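Local coordinates for terminase, large subunit (Enterobacteria phage P22, PDB 4DKW), which drives viral DNA into empty capsids as an ATP-powered motor and cuts the genome with its magnesium-dependent C-terminal nuclease domain, the part described here, at residues A31-G35 against L100-Y104; P39-I43 against D171-T176; A57-K61 against A73-W77. All coordinates share one frame. Numbering follows the deposited sequence.

Contact 1 of 3, residues A31-G35 against L100-Y104; sequences AQDFG and LKTQY. With MG (magnesium ion), chain E.
Residues 31-33 are extended and end strand 27-33; Phe34 and Gly35 continue into the loop that follows. Residues 100-104 form a helical turn within helix 97-107, with Tyr104 N hydrogen-bonded to Leu100 O (3.1 Å). The backbones stay well apart: the nearest CA atoms, of Phe34 and Leu100, are 7.7 Å from each other. Phe34, with chi1 m, bridges this gap. Leu100 CB sits over one face of the Phe34 ring, 3.9 Å from the centroid, in a CH-pi contact, and Leu100 CD1 lies 3.7 Å from Phe34 CB. Phe34 CE1 meets Tyr104 CD2 at 3.5 Å. The two rings are oblique, with centroids 5.1 Å apart and planes at 59°. Strand 27-33 belongs to the central sheet of an RNase H-like nuclease and carries a catalytic metal ligand where it ends. Asp33, chi1 t, has its CA-to-CB bond away from the helix; its OD2 binds magnesium at 2.1 Å. Its OD1 accepts a 2.6 Å hydrogen bond from the metal-bound water 1. On the helix-facing side, Gln32 CG lies over the Tyr104 ring. Gln32 OE1 hydrogen-bonds His42 ND1, and Tyr104 OH hydrogen-bonds Gln40 OE1. Water 2 joins Tyr104 OH (2.8 Å) to Gly35 N (3.0 Å).

Contact 2 of 3, residues P39-I43 against D171-T176; sequences PQAHI and DVLDAT. With MG (magnesium ion), chain E.
The first turns of helix 171-181 pack on a central strand of the RNase H-like sheet. Residues 40-43 are extended. The short axes approach to 7.4 Å, with N-to-C directions at 43° (signed crossing -43°). Ala41 lies opposite Val172 (CA-CA 5.4 Å) and Ile43 opposite Ala175 (6.4 Å). Asp171, chi1 m, binds the catalytic magnesium through OD1 at 2.3 Å; Asp33 is the other protein ligand. Asp171 OD2 lies 3.6 Å from Pro39 CD, and the Asp171 backbone O is 3.6 Å from Ala41 CB. Val172, chi1 t, places CG2 3.9 Å from Ala41 CB and CG1 4.1 Å from Ile43 CG2. Leu173 has its CA-to-CB bond away and touches Phe150 of helix 148-156. Ala175 is small enough for close packing: its CB is 3.8 Å from Ile43 CG1 and 4.3 Å from Ala41 CB. Ile43 has chi1 and chi2 both p, and its CG1 also comes within 3.9 Å of Thr176 N. Thr176, chi1 m, turns its hydroxyl back along the helix, and OG1 donates to Val172 O at 2.7 Å.

Contact 3 of 3, residues A57-K61 against A73-W77; sequences ARVWK and AVKSW
Residues 57-61 of strand 53-62 pack against residues 73-77 of helix 67-78 at the surface of the RNase H-like domain. Helix 67-78 follows strand 53-62 in the chain and folds back over it. The short axes run nearly antiparallel, at 168°, and approach to 9.7 Å. Arg58 faces Trp77 (CA-CA 7.9 Å) and Trp60 faces Val74 (7.3 Å). The helix is kinked at residues 76 and 77, although Trp77 N still hydrogen-bonds Val74 O at 3.0 Å. Ala57 and Arg58 both lie opposite Gln44 of strand 40-48, which makes a classic beta bulge. Ala57 has phi/psi of -98/-29, while residues 58-61 are extended. Arg58, chi1 and chi2 both m, sets CB over the six-membered ring of Trp77, 3.3 Å from its centroid, in a CH-pi contact. Its guanidinium folds back, and NH1 donates to Ala57 O at 3.2 Å. Val59 has its CA-to-CB bond away from the helix and touches Val172 on helix 171-181. Trp60, chi1 t, again faces the helix. Its CB packs against Val74 CG1 at 3.5 Å and approaches the edge of the Trp77 ring, with CZ2 at 4.2 Å. Trp77, chi1 p, thus offers a face to Arg58 and an edge to Trp60. The Trp60 indole receives Ala73 over one face, where Ala73 CB lies 3.4 Å from Trp60 NE1.

Contacts 1 and 2 meet at the nuclease active site. Asp33 from contact 1 and Asp171 from contact 2 bind the same magnesium, with waters 1 and 3 as further ligands. The two contact centres are 10 Å apart. Strands 27-33 and 40-48 are neighbours in the sheet. Probable hydrogen bonds join them (Gln32 OE1 to His42 ND1, 2.8 Å) and tie helix 97-107 to strand 40-48 (Tyr104 OH to Gln40 OE1, 2.5 Å). Contact 3 adds the next strand, with His42 N 2.9 Å from Trp60 O. Its helix and helix 171-181 cover opposite faces of the sheet. The Trp60 side chain is about 12 Å from a bound magnesium, while Lys61 NZ makes a long, weak ion pair with Asp171 OD2.

Contact 1 of 3, residues A31-G35 against L100-Y104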
loop_
_atom_site.group_PDB
_atom_site.type_symbol
_atom_site.label_atom_id
_atom_site.label_comp_id
_atom_site.label_asym_id
_atom_site.label_seq_id
_atom_site.Cartn_x
_atom_site.Cartn_y
_atom_site.Cartn_z
ATOM N N ALA A 31 -1.175 -4.966 -1.601
ATOM C CA ALA A 31 0.222 -4.755 -1.280
ATOM C C ALA A 31 0.504 -5.085 0.176
ATOM O O ALA A 31 -0.393 -5.030 1.027
ATOM C CB ALA A 31 0.642 -3.340 -1.616
ATOM N N GLN A 32 1.762 -5.417 0.450
ATOM C CA GLN A 32 2.191 -5.863 1.769
ATOM C C GLN A 32 3.403 -5.066 2.241
ATOM O O GLN A 32 4.324 -4.810 1.471
ATOM C CB GLN A 32 2.558 -7.355 1.720
ATOM C CG GLN A 32 3.009 -7.965 3.057
ATOM C CD GLN A 32 1.866 -8.156 4.051
ATOM O OE1 GLN A 32 0.759 -8.548 3.674
ATOM N NE2 GLN A 32 2.134 -7.886 5.327
ATOM N N ASP A 33 3.388 -4.658 3.505
ATOM C CA ASP A 33 4.606 -4.207 4.162
ATOM C C ASP A 33 4.873 -5.224 5.252
ATOM O O ASP A 33 3.986 -5.534 6.043
ATOM C CB ASP A 33 4.469 -2.794 4.757
ATOM C CG ASP A 33 5.783 -2.278 5.333
ATOM O OD1 ASP A 33 6.847 -2.562 4.740
ATOM O OD2 ASP A 33 5.768 -1.603 6.380
ATOM N N PHE A 34 6.082 -5.768 5.283
ATOM C CA PHE A 34 6.400 -6.798 6.265
ATOM C C PHE A 34 6.736 -6.154 7.605
ATOM O O PHE A 34 7.189 -5.004 7.651
ATOM C CB PHE A 34 7.548 -7.689 5.782
ATOM C CG PHE A 34 7.278 -8.364 4.476
ATOM C CD1 PHE A 34 6.268 -9.296 4.367
ATOM C CD2 PHE A 34 8.037 -8.068 3.358
ATOM C CE1 PHE A 34 6.009 -9.922 3.164
ATOM C CE2 PHE A 34 7.792 -8.695 2.152
ATOM C CZ PHE A 34 6.775 -9.622 2.053
ATOM N N GLY A 35 6.488 -6.888 8.688
ATOM C CA GLY A 35 6.780 -6.398 10.026
ATOM C C GLY A 35 6.365 -7.321 11.159
ATOM O O GLY A 35 5.264 -7.872 11.150
ATOM N N LEU A 100 10.519 -13.794 3.018
ATOM C CA LEU A 100 9.247 -13.411 3.630
ATOM C C LEU A 100 8.090 -13.566 2.646
ATOM O O LEU A 100 7.002 -14.011 3.019
ATOM C CB LEU A 100 9.303 -11.969 4.142
ATOM C CG LEU A 100 9.868 -11.746 5.547
ATOM C CD1 LEU A 100 10.209 -10.271 5.759
ATOM C CD2 LEU A 100 8.867 -12.229 6.591
ATOM N N LYS A 101 8.333 -13.206 1.389
ATOM C CA LYS A 101 7.324 -13.344 0.345
ATOM C C LYS A 101 6.912 -14.809 0.180
ATOM O O LYS A 101 5.748 -15.102 -0.100
ATOM C CB LYS A 101 7.808 -12.724 -0.983
ATOM C CG LYS A 101 8.141 -13.715 -2.092
ATOM C CD LYS A 101 7.106 -13.644 -3.206
ATOM C CE LYS A 101 7.165 -14.866 -4.135
ATOM N NZ LYS A 101 8.388 -14.928 -4.994
ATOM N N THR A 102 7.869 -15.714 0.385
ATOM C CA THR A 102 7.635 -17.157 0.308
ATOM C C THR A 102 6.683 -17.616 1.405
ATOM O O THR A 102 5.764 -18.392 1.156
ATOM C CB THR A 102 8.957 -17.954 0.412
ATOM O OG1 THR A 102 9.812 -17.616 -0.690
ATOM C CG2 THR A 102 8.698 -19.459 0.414
ATOM N N GLN A 103 6.910 -17.131 2.621
ATOM C CA GLN A 103 6.056 -17.462 3.756
ATOM C C GLN A 103 4.631 -16.969 3.518
ATOM O O GLN A 103 3.664 -17.613 3.929
ATOM C CB GLN A 103 6.603 -16.835 5.043
ATOM C CG GLN A 103 8.013 -17.268 5.418
ATOM C CD GLN A 103 8.563 -16.487 6.598
ATOM O OE1 GLN A 103 7.826 -15.774 7.286
ATOM N NE2 GLN A 103 9.869 -16.608 6.833
ATOM N N TYR A 104 4.508 -15.821 2.855
ATOM C CA TYR A 104 3.198 -15.232 2.570
ATOM C C TYR A 104 2.485 -15.949 1.420
ATOM O O TYR A 104 1.269 -16.159 1.466
ATOM C CB TYR A 104 3.326 -13.726 2.309
ATOM C CG TYR A 104 3.300 -12.901 3.575
ATOM C CD1 TYR A 104 2.151 -12.228 3.962
ATOM C CD2 TYR A 104 4.417 -12.828 4.406
ATOM C CE1 TYR A 104 2.116 -11.484 5.128
ATOM C CE2 TYR A 104 4.393 -12.087 5.577
ATOM C CZ TYR A 104 3.239 -11.418 5.932
ATOM O OH TYR A 104 3.208 -10.682 7.097
HETATM MG MG MG E . 7.202 -1.077 7.817
HETATM O O HOH W 1 8.479 -2.093 6.669
HETATM O O HOH W 2 5.481 -9.732 8.472
HETATM O O HOH W 3 8.255 -0.484 9.599
#

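Contact 2 of 3, residues P39-I43 against D171-T176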
loop_
_atom_site.group_PDB
_atom_site.type_symbol
_atom_site.label_atom_id
_atom_site.label_comp_id
_atom_site.label_asym_id
_atom_site.label_seq_id
_atom_site.Cartn_x
_atom_site.Cartn_y
_atom_site.Cartn_z
ATOM N N PRO A 39 4.465 -2.807 12.983
ATOM C CA PRO A 39 3.262 -3.382 12.373
ATOM C C PRO A 39 3.522 -3.837 10.937
ATOM O O PRO A 39 4.282 -3.199 10.217
ATOM C CB PRO A 39 2.273 -2.206 12.368
ATOM C CG PRO A 39 2.754 -1.313 13.468
ATOM C CD PRO A 39 4.252 -1.425 13.447
ATOM N N GLN A 40 2.910 -4.935 10.524
ATOM C CA GLN A 40 2.793 -5.206 9.100
ATOM C C GLN A 40 1.518 -4.537 8.575
ATOM O O GLN A 40 0.611 -4.202 9.349
ATOM C CB GLN A 40 2.766 -6.712 8.831
ATOM C CG GLN A 40 1.529 -7.432 9.343
ATOM C CD GLN A 40 1.512 -8.890 8.925
ATOM O OE1 GLN A 40 1.330 -9.208 7.748
ATOM N NE2 GLN A 40 1.719 -9.784 9.884
ATOM N N ALA A 41 1.455 -4.322 7.265
ATOM C CA ALA A 41 0.235 -3.817 6.641
ATOM C C ALA A 41 -0.093 -4.588 5.369
ATOM O O ALA A 41 0.794 -4.901 4.576
ATOM C CB ALA A 41 0.351 -2.317 6.344
ATOM N N HIS A 42 -1.366 -4.912 5.187
ATOM C CA HIS A 42 -1.837 -5.420 3.906
ATOM C C HIS A 42 -2.961 -4.510 3.417
ATOM O O HIS A 42 -3.924 -4.274 4.150
ATOM C CB HIS A 42 -2.343 -6.859 4.037
ATOM C CG HIS A 42 -2.539 -7.546 2.720
ATOM N ND1 HIS A 42 -1.531 -8.243 2.092
ATOM C CD2 HIS A 42 -3.613 -7.611 1.901
ATOM C CE1 HIS A 42 -1.983 -8.721 0.945
ATOM N NE2 HIS A 42 -3.241 -8.360 0.809
ATOM N N ILE A 43 -2.836 -3.990 2.196
ATOM C CA ILE A 43 -3.814 -3.036 1.669
ATOM C C ILE A 43 -4.392 -3.512 0.355
ATOM O O ILE A 43 -3.841 -4.397 -0.291
ATOM C CB ILE A 43 -3.211 -1.615 1.469
ATOM C CG1 ILE A 43 -2.098 -1.623 0.407
ATOM C CG2 ILE A 43 -2.682 -1.068 2.803
ATOM C CD1 ILE A 43 -2.538 -1.353 -1.074
ATOM N N ASP A 171 3.741 2.151 7.657
ATOM C CA ASP A 171 3.535 0.819 7.093
ATOM C C ASP A 171 2.404 0.752 6.052
ATOM O O ASP A 171 2.599 0.195 4.975
ATOM C CB ASP A 171 3.301 -0.177 8.221
ATOM C CG ASP A 171 4.287 0.016 9.365
ATOM O OD1 ASP A 171 5.495 -0.298 9.178
ATOM O OD2 ASP A 171 3.857 0.501 10.436
ATOM N N VAL A 172 1.235 1.301 6.385
ATOM C CA VAL A 172 0.132 1.448 5.431
ATOM C C VAL A 172 0.529 2.363 4.259
ATOM O O VAL A 172 0.203 2.080 3.102
ATOM C CB VAL A 172 -1.159 1.968 6.118
ATOM C CG1 VAL A 172 -2.257 2.292 5.083
ATOM C CG2 VAL A 172 -1.661 0.945 7.133
ATOM N N LEU A 173 1.259 3.436 4.556
ATOM C CA LEU A 173 1.730 4.359 3.526
ATOM C C LEU A 173 2.677 3.650 2.555
ATOM O O LEU A 173 2.528 3.758 1.337
ATOM C CB LEU A 173 2.406 5.585 4.155
ATOM C CG LEU A 173 1.466 6.513 4.939
ATOM C CD1 LEU A 173 2.248 7.589 5.678
ATOM C CD2 LEU A 173 0.433 7.156 4.013
ATOM N N ASP A 174 3.631 2.904 3.097
ATOM C CA ASP A 174 4.551 2.139 2.266
ATOM C C ASP A 174 3.823 1.137 1.379
ATOM O O ASP A 174 4.038 1.096 0.162
ATOM C CB ASP A 174 5.574 1.403 3.129
ATOM C CG ASP A 174 6.642 2.321 3.676
ATOM O OD1 ASP A 174 6.718 3.492 3.243
ATOM O OD2 ASP A 174 7.420 1.860 4.533
ATOM N N ALA A 175 2.974 0.321 1.996
ATOM C CA ALA A 175 2.153 -0.643 1.264
ATOM C C ALA A 175 1.351 0.026 0.145
ATOM O O ALA A 175 1.344 -0.453 -0.986
ATOM C CB ALA A 175 1.225 -1.387 2.217
ATOM N N THR A 176 0.683 1.136 0.463
ATOM C CA THR A 176 -0.089 1.861 -0.535
ATOM C C THR A 176 0.798 2.270 -1.697
ATOM O O THR A 176 0.434 2.107 -2.855
ATOM C CB THR A 176 -0.756 3.105 0.063
ATOM O OG1 THR A 176 -1.600 2.708 1.147
ATOM C CG2 THR A 176 -1.605 3.805 -0.986
HETATM MG MG MG E . 7.202 -1.077 7.817
HETATM O O HOH W 1 8.479 -2.093 6.669
HETATM O O HOH W 3 8.255 -0.484 9.599
#

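Contact 3 of 3, residues A57-K61 against A73-W77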
loop_
_atom_site.group_PDB
_atom_site.type_symbol
_atom_site.label_atom_id
_atom_site.label_comp_id
_atom_site.label_asym_id
_atom_site.label_seq_id
_atom_site.Cartn_x
_atom_site.Cartn_y
_atom_site.Cartn_z
ATOM N N ALA A 57 -9.098 0.936 -0.761
ATOM C CA ALA A 57 -10.380 0.361 -0.355
ATOM C C ALA A 57 -10.329 -0.531 0.895
ATOM O O ALA A 57 -11.319 -0.651 1.608
ATOM C CB ALA A 57 -10.990 -0.406 -1.524
ATOM N N ARG A 58 -9.191 -1.175 1.147
ATOM C CA ARG A 58 -9.055 -2.042 2.314
ATOM C C ARG A 58 -7.695 -1.826 2.961
ATOM O O ARG A 58 -6.697 -1.687 2.267
ATOM C CB ARG A 58 -9.202 -3.520 1.933
ATOM C CG ARG A 58 -10.424 -3.873 1.102
ATOM C CD ARG A 58 -11.644 -3.998 1.971
ATOM N NE ARG A 58 -12.771 -4.576 1.243
ATOM C CZ ARG A 58 -13.703 -3.865 0.612
ATOM N NH1 ARG A 58 -13.653 -2.534 0.607
ATOM N NH2 ARG A 58 -14.691 -4.487 -0.015
ATOM N N VAL A 59 -7.671 -1.791 4.292
ATOM C CA VAL A 59 -6.441 -1.626 5.064
ATOM C C VAL A 59 -6.470 -2.504 6.306
ATOM O O VAL A 59 -7.461 -2.518 7.038
ATOM C CB VAL A 59 -6.240 -0.167 5.509
ATOM C CG1 VAL A 59 -5.219 -0.086 6.620
ATOM C CG2 VAL A 59 -5.824 0.703 4.325
ATOM N N TRP A 60 -5.385 -3.242 6.529
ATOM C CA TRP A 60 -5.212 -4.024 7.742
ATOM C C TRP A 60 -3.793 -3.799 8.250
ATOM O O TRP A 60 -2.827 -3.916 7.498
ATOM C CB TRP A 60 -5.477 -5.509 7.475
ATOM C CG TRP A 60 -5.252 -6.418 8.668
ATOM C CD1 TRP A 60 -6.116 -6.653 9.703
ATOM C CD2 TRP A 60 -4.090 -7.229 8.925
ATOM N NE1 TRP A 60 -5.560 -7.552 10.591
ATOM C CE2 TRP A 60 -4.321 -7.921 10.133
ATOM C CE3 TRP A 60 -2.876 -7.431 8.250
ATOM C CZ2 TRP A 60 -3.383 -8.794 10.684
ATOM C CZ3 TRP A 60 -1.946 -8.298 8.798
ATOM C CH2 TRP A 60 -2.205 -8.970 10.005
ATOM N N LYS A 61 -3.672 -3.452 9.525
ATOM C CA LYS A 61 -2.377 -3.153 10.120
ATOM C C LYS A 61 -2.281 -3.796 11.496
ATOM O O LYS A 61 -3.175 -3.613 12.329
ATOM C CB LYS A 61 -2.213 -1.639 10.238
ATOM C CG LYS A 61 -0.925 -1.187 10.898
ATOM C CD LYS A 61 -0.841 0.332 10.912
ATOM C CE LYS A 61 0.412 0.799 11.633
ATOM N NZ LYS A 61 0.602 2.255 11.474
ATOM N N ALA A 73 -6.850 -12.890 8.535
ATOM C CA ALA A 73 -7.478 -11.597 8.792
ATOM C C ALA A 73 -7.972 -10.872 7.535
ATOM O O ALA A 73 -8.871 -10.031 7.629
ATOM C CB ALA A 73 -6.540 -10.693 9.583
ATOM N N VAL A 74 -7.390 -11.171 6.372
ATOM C CA VAL A 74 -7.712 -10.400 5.164
ATOM C C VAL A 74 -8.132 -11.231 3.953
ATOM O O VAL A 74 -8.460 -10.661 2.912
ATOM C CB VAL A 74 -6.538 -9.484 4.712
ATOM C CG1 VAL A 74 -6.048 -8.618 5.867
ATOM C CG2 VAL A 74 -5.406 -10.304 4.133
ATOM N N LYS A 75 -8.125 -12.558 4.068
ATOM C CA LYS A 75 -8.362 -13.409 2.891
ATOM C C LYS A 75 -9.707 -13.181 2.212
ATOM O O LYS A 75 -9.843 -13.449 1.016
ATOM C CB LYS A 75 -8.192 -14.900 3.204
ATOM C CG LYS A 75 -9.150 -15.460 4.236
ATOM C CD LYS A 75 -8.795 -16.903 4.540
ATOM C CE LYS A 75 -9.690 -17.488 5.616
ATOM N NZ LYS A 75 -11.109 -17.501 5.178
ATOM N N SER A 76 -10.689 -12.687 2.964
ATOM C CA SER A 76 -12.013 -12.415 2.407
ATOM C C SER A 76 -11.943 -11.424 1.248
ATOM O O SER A 76 -12.669 -11.571 0.260
ATOM C CB SER A 76 -12.996 -11.927 3.484
ATOM O OG SER A 76 -12.518 -10.772 4.155
ATOM N N TRP A 77 -11.065 -10.427 1.365
ATOM C CA TRP A 77 -10.852 -9.471 0.275
ATOM C C TRP A 77 -9.535 -9.661 -0.499
ATOM O O TRP A 77 -9.430 -9.261 -1.669
ATOM C CB TRP A 77 -11.035 -8.004 0.736
ATOM C CG TRP A 77 -10.328 -7.586 2.008
ATOM C CD1 TRP A 77 -10.826 -7.645 3.283
ATOM C CD2 TRP A 77 -9.013 -7.010 2.124
ATOM N NE1 TRP A 77 -9.901 -7.158 4.178
ATOM C CE2 TRP A 77 -8.783 -6.760 3.495
ATOM C CE3 TRP A 77 -8.006 -6.687 1.206
ATOM C CZ2 TRP A 77 -7.593 -6.199 3.963
ATOM C CZ3 TRP A 77 -6.825 -6.131 1.677
ATOM C CH2 TRP A 77 -6.627 -5.899 3.040
#